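Local coordinates for protein prolyl-ACP dehydrogenase (Oscillatoria sp., PDB 4IRN) that oxidises prolyl-acyl carrier protein with FAD as cofactor, a step in the biosynthesis of the cyanotoxin anatoxin-a, at residues A76-H86 against L120-I128; L63-F72 against I236-E245. All blocks are in the same frame, centred on the assembly; numbering follows the deposited sequence.

Overall arrangement
Both contacts belong to the acyl-CoA dehydrogenase fold and lie about 17 Å apart, centre to centre. Interaction 1 packs two helices within the N-terminal helical domain; interaction 2 ties helix 63-69 and the residues after it to a loop of the middle domain. Helix 63-69 leads directly to helix 74-83, and the contacts meet where Phe72 CZ lies 3.6 Å from Trp77 CE3. They also touch where Phe122 CB packs 4.0 Å from Met241 SD. Phe122, on helix 118-138, touches FAD. The Lys238 side chain of interaction 2 comes within about 4 Å of a bound FAD, that of Ala123 in interaction 1 within about 10 Å.

Interaction 1: A76-H86 against L120-I128; sequences AWQKCSEFGVH and LIFAMNAHI
A first torsion of 180° sets CG of Trp77 opposite its backbone N and sends the indole across to helix 120-128, while Met124 keeps CG beside its own N and runs the other way, sliding past the ring. Met124 CG rests over one face of the six-membered ring of Trp77, 3.9 Å from its centroid, a CH-pi contact. Met124 SD stands above the face at 5.1 Å from the same centroid, a distant Met-aromatic contact. The indole is a knob in the hole formed by Leu120, Ala123, Met124 and His127; Ala123 CB meets CZ3 of Trp77 at the ring edge, 3.7 Å away. The edge of Trp77 points at the face of His127 in a T-shaped pair, centroids 5.4 Å apart and planes at 82°. A Schellman motif with Gly84 as C-prime residue ends helix 76-83. Just beyond it, His86 sets NE2 over the same face of Trp77 as Met124 CG, toward the rim, and His86 CD2 lies 3.5 Å from CD2 of His127. Cys80 CB touches Met124 SD at 3.7 Å. The contact joins two helices of the N-terminal helical domain; over 76-83 and 120-128 their axes approach to 11.2 Å and cross at -51°. No hydrogen bond joins the segments, so aromatic, sulfur and apolar packing carries the contact; His127 ND1 takes the N-H of Ala158, which probably helps fix the ring whose face receives Trp77.

Interaction 2: L63-F72 against I236-E245; sequences LIKNDKEEIF and ISKMGMRTAE
Hydrogen bonds from Arg242 make the main link to helix 63-69. Its chain bends at chi3 (75°), turning the guanidinium edge to two backbone carbonyls of the helix: Arg242 NE reaches Asp67 O at 2.8 Å, and Arg242 NH2 meets Lys68 O at 3.3 Å and nearly straight, 169°. Within its own segment Arg242 NH1 donates to Lys238 O at 2.9 Å, so three carbonyls near the guanidinium plane fix its rotation. Ser237 OG donates to Glu70 OE1 on the syn side, 2.7 Å away. The Glu70 side chain lies across the guanidinium of Arg242, with Glu70 CG over one face and the carboxylate stacked at 16° to its plane; Glu70 OE2 stays 4.2 Å from Arg242 NH1, with no N-H aimed at it, so any attraction there is probably one of charge alone. Asp67 OD2 forms its salt bridge with Arg391 instead. The loop joins strands 230-232 and 249-257 of the middle domain, and its type I turn from Met241 to Ala244 presents Arg242 and Thr243 to the N-terminal domain; Lys238 NZ donates to the carbonyls of Met241 and Ala244, and Tyr380 of the second subunit packs on Lys238. Packing contacts come from Thr243: its carbonyl O sits at the edge of the Phe72 ring, 3.4 Å from CD1 of Phe72. Thr243 CG2 packs 3.8 Å from Asn66 CB, while its OG1 is hydrogen-bonded to Asp117.

Interaction 1: A76-H86 against L120-I128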
loop_
_atom_site.group_PDB
_atom_site.type_symbol
_atom_site.label_atom_id
_atom_site.label_comp_id
_atom_site.label_asym_id
_atom_site.label_seq_id
_atom_site.Cartn_x
_atom_site.Cartn_y
_atom_site.Cartn_z
ATOM N N ALA A 76 -16.949 23.746 27.567
ATOM C CA ALA A 76 -17.317 22.424 27.063
ATOM C C ALA A 76 -16.794 21.302 27.957
ATOM O O ALA A 76 -17.472 20.280 28.076
ATOM C CB ALA A 76 -16.827 22.248 25.636
ATOM N N TRP A 77 -15.615 21.494 28.599
ATOM C CA TRP A 77 -15.034 20.529 29.541
ATOM C C TRP A 77 -15.961 20.405 30.747
ATOM O O TRP A 77 -16.291 19.281 31.146
ATOM C CB TRP A 77 -13.620 20.964 29.992
ATOM C CG TRP A 77 -12.948 20.029 30.970
ATOM C CD1 TRP A 77 -13.257 19.858 32.289
ATOM C CD2 TRP A 77 -11.832 19.154 30.708
ATOM N NE1 TRP A 77 -12.431 18.910 32.854
ATOM C CE2 TRP A 77 -11.544 18.468 31.911
ATOM C CE3 TRP A 77 -11.037 18.894 29.575
ATOM C CZ2 TRP A 77 -10.520 17.514 32.007
ATOM C CZ3 TRP A 77 -10.005 17.969 29.684
ATOM C CH2 TRP A 77 -9.752 17.289 30.884
ATOM N N GLN A 78 -16.369 21.566 31.319
ATOM C CA GLN A 78 -17.283 21.701 32.461
ATOM C C GLN A 78 -18.631 21.035 32.194
ATOM O O GLN A 78 -19.120 20.303 33.043
ATOM C CB GLN A 78 -17.492 23.182 32.819
ATOM C CG GLN A 78 -16.311 23.872 33.518
ATOM C CD GLN A 78 -16.381 25.405 33.497
ATOM O OE1 GLN A 78 -17.358 26.020 33.049
ATOM N NE2 GLN A 78 -15.262 26.063 33.783
ATOM N N LYS A 79 -19.206 21.263 31.006
ATOM C CA LYS A 79 -20.489 20.687 30.574
ATOM C C LYS A 79 -20.430 19.168 30.440
ATOM O O LYS A 79 -21.388 18.491 30.811
ATOM C CB LYS A 79 -20.995 21.337 29.275
ATOM C CG LYS A 79 -21.601 22.706 29.484
ATOM C CD LYS A 79 -22.249 23.220 28.219
ATOM C CE LYS A 79 -22.826 24.603 28.375
ATOM N NZ LYS A 79 -24.129 24.561 29.088
ATOM N N CYS A 80 -19.297 18.643 29.940
ATOM C CA CYS A 80 -19.044 17.212 29.789
ATOM C C CYS A 80 -18.955 16.518 31.150
ATOM O O CYS A 80 -19.498 15.426 31.310
ATOM C CB CYS A 80 -17.793 16.967 28.953
ATOM S SG CYS A 80 -18.056 17.144 27.172
ATOM N N SER A 81 -18.300 17.172 32.136
ATOM C CA SER A 81 -18.174 16.667 33.512
ATOM C C SER A 81 -19.533 16.645 34.219
ATOM O O SER A 81 -19.794 15.715 34.983
ATOM C CB SER A 81 -17.168 17.489 34.313
ATOM O OG SER A 81 -16.958 16.901 35.589
ATOM N N GLU A 82 -20.397 17.665 33.946
ATOM C CA GLU A 82 -21.763 17.776 34.471
ATOM C C GLU A 82 -22.603 16.617 33.911
ATOM O O GLU A 82 -23.425 16.056 34.639
ATOM C CB GLU A 82 -22.404 19.114 34.065
ATOM C CG GLU A 82 -21.943 20.322 34.859
ATOM C CD GLU A 82 -22.165 21.665 34.178
ATOM O OE1 GLU A 82 -23.213 21.841 33.509
ATOM O OE2 GLU A 82 -21.292 22.551 34.329
ATOM N N PHE A 83 -22.376 16.251 32.624
ATOM C CA PHE A 83 -23.070 15.156 31.938
ATOM C C PHE A 83 -22.638 13.813 32.517
ATOM O O PHE A 83 -23.461 12.898 32.618
ATOM C CB PHE A 83 -22.852 15.219 30.417
ATOM C CG PHE A 83 -23.766 14.317 29.613
ATOM C CD1 PHE A 83 -23.357 13.045 29.233
ATOM C CD2 PHE A 83 -25.033 14.748 29.218
ATOM C CE1 PHE A 83 -24.204 12.210 28.490
ATOM C CE2 PHE A 83 -25.876 13.913 28.475
ATOM C CZ PHE A 83 -25.455 12.650 28.116
ATOM N N GLY A 84 -21.366 13.732 32.922
ATOM C CA GLY A 84 -20.779 12.560 33.557
ATOM C C GLY A 84 -19.656 11.875 32.813
ATOM O O GLY A 84 -19.190 10.837 33.279
ATOM N N VAL A 85 -19.196 12.448 31.680
ATOM C CA VAL A 85 -18.139 11.879 30.816
ATOM C C VAL A 85 -16.944 11.346 31.613
ATOM O O VAL A 85 -16.632 10.153 31.539
ATOM C CB VAL A 85 -17.689 12.819 29.655
ATOM C CG1 VAL A 85 -16.719 12.104 28.724
ATOM C CG2 VAL A 85 -18.882 13.344 28.863
ATOM N N HIS A 86 -16.313 12.220 32.406
ATOM C CA HIS A 86 -15.139 11.907 33.227
ATOM C C HIS A 86 -15.368 10.752 34.202
ATOM O O HIS A 86 -14.465 9.939 34.394
ATOM C CB HIS A 86 -14.670 13.157 33.979
ATOM C CG HIS A 86 -14.419 14.336 33.090
ATOM N ND1 HIS A 86 -15.445 14.949 32.389
ATOM C CD2 HIS A 86 -13.268 14.992 32.829
ATOM C CE1 HIS A 86 -14.887 15.947 31.727
ATOM N NE2 HIS A 86 -13.579 16.007 31.951
ATOM N N LEU A 120 -10.375 18.698 22.464
ATOM C CA LEU A 120 -11.083 18.578 23.743
ATOM C C LEU A 120 -11.221 17.103 24.085
ATOM O O LEU A 120 -10.907 16.707 25.211
ATOM C CB LEU A 120 -12.469 19.261 23.689
ATOM C CG LEU A 120 -13.384 19.116 24.925
ATOM C CD1 LEU A 120 -13.054 20.139 26.015
ATOM C CD2 LEU A 120 -14.828 19.230 24.531
ATOM N N ILE A 121 -11.645 16.294 23.091
ATOM C CA ILE A 121 -11.801 14.845 23.198
ATOM C C ILE A 121 -10.475 14.197 23.669
ATOM O O ILE A 121 -10.493 13.383 24.597
ATOM C CB ILE A 121 -12.336 14.248 21.866
ATOM C CG1 ILE A 121 -13.786 14.722 21.571
ATOM C CG2 ILE A 121 -12.247 12.730 21.887
ATOM C CD1 ILE A 121 -14.244 14.607 20.089
ATOM N N PHE A 122 -9.334 14.596 23.054
ATOM C CA PHE A 122 -8.006 14.091 23.411
ATOM C C PHE A 122 -7.635 14.485 24.847
ATOM O O PHE A 122 -7.170 13.629 25.605
ATOM C CB PHE A 122 -6.941 14.525 22.383
ATOM C CG PHE A 122 -5.498 14.364 22.816
ATOM C CD1 PHE A 122 -4.983 13.112 23.139
ATOM C CD2 PHE A 122 -4.646 15.462 22.876
ATOM C CE1 PHE A 122 -3.657 12.975 23.553
ATOM C CE2 PHE A 122 -3.314 15.317 23.265
ATOM C CZ PHE A 122 -2.827 14.077 23.597
ATOM N N ALA A 123 -7.875 15.762 25.223
ATOM C CA ALA A 123 -7.592 16.321 26.555
ATOM C C ALA A 123 -8.356 15.579 27.669
ATOM O O ALA A 123 -7.784 15.299 28.727
ATOM C CB ALA A 123 -7.934 17.799 26.581
ATOM N N MET A 124 -9.632 15.236 27.411
ATOM C CA MET A 124 -10.489 14.507 28.343
ATOM C C MET A 124 -10.068 13.033 28.495
ATOM O O MET A 124 -10.065 12.513 29.609
ATOM C CB MET A 124 -11.961 14.606 27.906
ATOM C CG MET A 124 -12.634 15.907 28.311
ATOM S SD MET A 124 -14.390 16.064 27.877
ATOM C CE MET A 124 -14.381 15.575 26.127
ATOM N N ASN A 125 -9.726 12.368 27.368
ATOM C CA ASN A 125 -9.298 10.967 27.340
ATOM C C ASN A 125 -7.963 10.765 28.044
ATOM O O ASN A 125 -7.771 9.738 28.700
ATOM C CB ASN A 125 -9.312 10.410 25.927
ATOM C CG ASN A 125 -10.689 9.921 25.532
ATOM O OD1 ASN A 125 -11.069 8.771 25.783
ATOM N ND2 ASN A 125 -11.505 10.805 24.978
ATOM N N ALA A 126 -7.083 11.781 27.969
ATOM C CA ALA A 126 -5.795 11.827 28.640
ATOM C C ALA A 126 -6.006 11.844 30.147
ATOM O O ALA A 126 -5.300 11.153 30.862
ATOM C CB ALA A 126 -5.039 13.068 28.205
ATOM N N HIS A 127 -6.969 12.636 30.606
ATOM C CA HIS A 127 -7.386 12.824 31.993
ATOM C C HIS A 127 -8.029 11.540 32.563
ATOM O O HIS A 127 -7.666 11.114 33.657
ATOM C CB HIS A 127 -8.335 14.034 32.073
ATOM C CG HIS A 127 -9.031 14.227 33.392
ATOM N ND1 HIS A 127 -8.516 15.061 34.362
ATOM C CD2 HIS A 127 -10.199 13.708 33.839
ATOM C CE1 HIS A 127 -9.373 15.008 35.367
ATOM N NE2 HIS A 127 -10.400 14.208 35.095
ATOM N N ILE A 128 -8.948 10.914 31.812
ATOM C CA ILE A 128 -9.629 9.685 32.224
ATOM C C ILE A 128 -8.724 8.448 32.283
ATOM O O ILE A 128 -8.576 7.842 33.342
ATOM C CB ILE A 128 -10.887 9.412 31.351
ATOM C CG1 ILE A 128 -11.914 10.545 31.480
ATOM C CG2 ILE A 128 -11.534 8.083 31.718
ATOM C CD1 ILE A 128 -12.793 10.747 30.230
#

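Interaction 2: L63-F72 against I236-E245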
loop_
_atom_site.group_PDB
_atom_site.type_symbol
_atom_site.label_atom_id
_atom_site.label_comp_id
_atom_site.label_asym_id
_atom_site.label_seq_id
_atom_site.Cartn_x
_atom_site.Cartn_y
_atom_site.Cartn_z
ATOM N N LEU A 63 -15.127 26.558 16.068
ATOM C CA LEU A 63 -13.983 25.685 15.823
ATOM C C LEU A 63 -12.907 26.183 14.883
ATOM O O LEU A 63 -11.744 25.889 15.114
ATOM C CB LEU A 63 -14.379 24.252 15.482
ATOM C CG LEU A 63 -14.103 23.204 16.547
ATOM C CD1 LEU A 63 -14.340 21.839 15.982
ATOM C CD2 LEU A 63 -12.673 23.248 17.087
ATOM N N ILE A 64 -13.273 26.943 13.827
ATOM C CA ILE A 64 -12.286 27.503 12.907
ATOM C C ILE A 64 -11.404 28.500 13.691
ATOM O O ILE A 64 -10.176 28.436 13.583
ATOM C CB ILE A 64 -12.941 28.107 11.626
ATOM C CG1 ILE A 64 -13.648 27.005 10.778
ATOM C CG2 ILE A 64 -11.907 28.900 10.789
ATOM C CD1 ILE A 64 -14.673 27.482 9.785
ATOM N N LYS A 65 -12.035 29.336 14.547
ATOM C CA LYS A 65 -11.367 30.323 15.396
ATOM C C LYS A 65 -10.530 29.679 16.517
ATOM O O LYS A 65 -9.368 30.060 16.685
ATOM C CB LYS A 65 -12.387 31.312 15.977
ATOM C CG LYS A 65 -11.776 32.434 16.795
ATOM C CD LYS A 65 -12.801 33.103 17.671
ATOM C CE LYS A 65 -12.265 34.356 18.291
ATOM N NZ LYS A 65 -12.275 35.497 17.332
ATOM N N ASN A 66 -11.121 28.742 17.296
ATOM C CA ASN A 66 -10.443 28.041 18.405
ATOM C C ASN A 66 -9.194 27.277 17.932
ATOM O O ASN A 66 -8.166 27.282 18.618
ATOM C CB ASN A 66 -11.393 27.079 19.126
ATOM C CG ASN A 66 -12.348 27.721 20.112
ATOM O OD1 ASN A 66 -12.720 28.894 20.001
ATOM N ND2 ASN A 66 -12.798 26.935 21.084
ATOM N N ASP A 67 -9.290 26.641 16.749
ATOM C CA ASP A 67 -8.175 25.912 16.170
ATOM C C ASP A 67 -7.060 26.885 15.748
ATOM O O ASP A 67 -5.896 26.659 16.088
ATOM C CB ASP A 67 -8.645 25.057 14.985
ATOM C CG ASP A 67 -7.521 24.332 14.276
ATOM O OD1 ASP A 67 -7.115 23.252 14.758
ATOM O OD2 ASP A 67 -7.029 24.858 13.257
ATOM N N LYS A 68 -7.422 27.962 15.023
ATOM C CA LYS A 68 -6.494 28.984 14.543
ATOM C C LYS A 68 -5.800 29.705 15.712
ATOM O O LYS A 68 -4.570 29.827 15.725
ATOM C CB LYS A 68 -7.233 29.986 13.639
ATOM C CG LYS A 68 -6.324 30.941 12.881
ATOM C CD LYS A 68 -7.143 31.897 12.024
ATOM C CE LYS A 68 -6.277 32.915 11.312
ATOM N NZ LYS A 68 -7.081 33.828 10.455
ATOM N N GLU A 69 -6.589 30.151 16.696
ATOM C CA GLU A 69 -6.111 30.913 17.850
ATOM C C GLU A 69 -5.583 30.064 19.026
ATOM O O GLU A 69 -5.046 30.630 19.986
ATOM C CB GLU A 69 -7.193 31.902 18.314
ATOM C CG GLU A 69 -7.510 32.984 17.294
ATOM C CD GLU A 69 -8.570 33.986 17.708
ATOM O OE1 GLU A 69 -8.774 34.187 18.930
ATOM O OE2 GLU A 69 -9.202 34.573 16.799
ATOM N N GLU A 70 -5.720 28.718 18.935
ATOM C CA GLU A 70 -5.298 27.743 19.950
ATOM C C GLU A 70 -6.059 27.941 21.264
ATOM O O GLU A 70 -5.445 28.151 22.310
ATOM C CB GLU A 70 -3.772 27.760 20.168
ATOM C CG GLU A 70 -2.951 27.489 18.921
ATOM C CD GLU A 70 -1.519 27.113 19.227
ATOM O OE1 GLU A 70 -0.672 28.027 19.325
ATOM O OE2 GLU A 70 -1.241 25.900 19.357
ATOM N N ILE A 71 -7.403 27.872 21.208
ATOM C CA ILE A 71 -8.268 28.083 22.378
ATOM C C ILE A 71 -8.834 26.787 22.936
ATOM O O ILE A 71 -9.588 26.095 22.258
ATOM C CB ILE A 71 -9.372 29.156 22.108
ATOM C CG1 ILE A 71 -8.763 30.514 21.671
ATOM C CG2 ILE A 71 -10.311 29.318 23.315
ATOM C CD1 ILE A 71 -9.731 31.439 20.901
ATOM N N PHE A 72 -8.487 26.481 24.192
ATOM C CA PHE A 72 -9.016 25.320 24.903
ATOM C C PHE A 72 -10.424 25.700 25.406
ATOM O O PHE A 72 -10.586 26.762 26.022
ATOM C CB PHE A 72 -8.081 24.908 26.068
ATOM C CG PHE A 72 -8.727 23.982 27.069
ATOM C CD1 PHE A 72 -8.897 22.630 26.785
ATOM C CD2 PHE A 72 -9.207 24.468 28.278
ATOM C CE1 PHE A 72 -9.528 21.782 27.699
ATOM C CE2 PHE A 72 -9.845 23.621 29.187
ATOM C CZ PHE A 72 -10.000 22.284 28.893
ATOM N N ILE A 236 2.933 24.505 23.753
ATOM C CA ILE A 236 3.639 24.406 22.476
ATOM C C ILE A 236 2.673 24.366 21.286
ATOM O O ILE A 236 1.671 23.667 21.331
ATOM C CB ILE A 236 4.661 23.222 22.485
ATOM C CG1 ILE A 236 5.629 23.260 23.713
ATOM C CG2 ILE A 236 5.454 23.145 21.180
ATOM C CD1 ILE A 236 6.595 24.570 23.845
ATOM N N SER A 237 2.979 25.135 20.228
ATOM C CA SER A 237 2.204 25.195 18.988
ATOM C C SER A 237 2.457 23.940 18.150
ATOM O O SER A 237 3.610 23.546 17.947
ATOM C CB SER A 237 2.568 26.437 18.181
ATOM O OG SER A 237 1.958 27.607 18.699
ATOM N N LYS A 238 1.376 23.311 17.673
ATOM C CA LYS A 238 1.438 22.079 16.880
ATOM C C LYS A 238 0.464 22.067 15.685
ATOM O O LYS A 238 -0.385 22.953 15.580
ATOM C CB LYS A 238 1.266 20.845 17.777
ATOM C CG LYS A 238 0.149 20.991 18.772
ATOM C CD LYS A 238 0.123 19.895 19.798
ATOM C CE LYS A 238 -0.508 20.401 21.069
ATOM N NZ LYS A 238 -1.859 20.999 20.871
ATOM N N MET A 239 0.636 21.088 14.764
ATOM C CA MET A 239 -0.153 20.910 13.537
ATOM C C MET A 239 -1.670 20.922 13.790
ATOM O O MET A 239 -2.379 21.787 13.266
ATOM C CB MET A 239 0.289 19.631 12.798
ATOM C CG MET A 239 -0.466 19.394 11.514
ATOM S SD MET A 239 0.289 18.092 10.549
ATOM C CE MET A 239 -0.199 18.546 8.947
ATOM N N GLY A 240 -2.128 19.952 14.571
ATOM C CA GLY A 240 -3.519 19.800 14.975
ATOM C C GLY A 240 -3.597 19.679 16.480
ATOM O O GLY A 240 -2.603 19.920 17.166
ATOM N N MET A 241 -4.775 19.294 17.006
ATOM C CA MET A 241 -5.060 19.177 18.445
ATOM C C MET A 241 -4.726 20.499 19.170
ATOM O O MET A 241 -4.365 20.493 20.346
ATOM C CB MET A 241 -4.352 17.964 19.088
ATOM C CG MET A 241 -4.746 16.624 18.503
ATOM S SD MET A 241 -6.462 16.175 18.782
ATOM C CE MET A 241 -6.439 14.479 18.288
ATOM N N ARG A 242 -4.870 21.630 18.445
ATOM C CA ARG A 242 -4.581 23.001 18.883
ATOM C C ARG A 242 -5.470 23.509 20.024
ATOM O O ARG A 242 -5.106 24.469 20.703
ATOM C CB ARG A 242 -4.585 23.958 17.676
ATOM C CG ARG A 242 -3.394 23.728 16.753
ATOM C CD ARG A 242 -3.533 24.356 15.384
ATOM N NE ARG A 242 -3.336 25.811 15.391
ATOM C CZ ARG A 242 -2.157 26.428 15.289
ATOM N NH1 ARG A 242 -1.033 25.726 15.214
ATOM N NH2 ARG A 242 -2.092 27.748 15.287
ATOM N N THR A 243 -6.604 22.830 20.261
ATOM C CA THR A 243 -7.557 23.150 21.318
ATOM C C THR A 243 -7.239 22.349 22.591
ATOM O O THR A 243 -8.027 22.353 23.540
ATOM C CB THR A 243 -8.992 23.015 20.803
ATOM O OG1 THR A 243 -9.179 21.676 20.362
ATOM C CG2 THR A 243 -9.299 23.981 19.657
ATOM N N ALA A 244 -6.068 21.677 22.607
ATOM C CA ALA A 244 -5.552 20.910 23.741
ATOM C C ALA A 244 -4.200 21.509 24.111
ATOM O O ALA A 244 -3.339 21.670 23.245
ATOM C CB ALA A 244 -5.399 19.437 23.376
ATOM N N GLU A 245 -4.036 21.885 25.386
ATOM C CA GLU A 245 -2.817 22.520 25.883
ATOM C C GLU A 245 -1.707 21.522 26.225
ATOM O O GLU A 245 -1.877 20.684 27.114
ATOM C CB GLU A 245 -3.141 23.467 27.045
ATOM C CG GLU A 245 -3.751 24.779 26.573
ATOM C CD GLU A 245 -4.219 25.754 27.634
ATOM O OE1 GLU A 245 -3.864 25.577 28.821
ATOM O OE2 GLU A 245 -4.938 26.711 27.269
HETATM O O HOH W 1 -6.844 21.323 16.175
#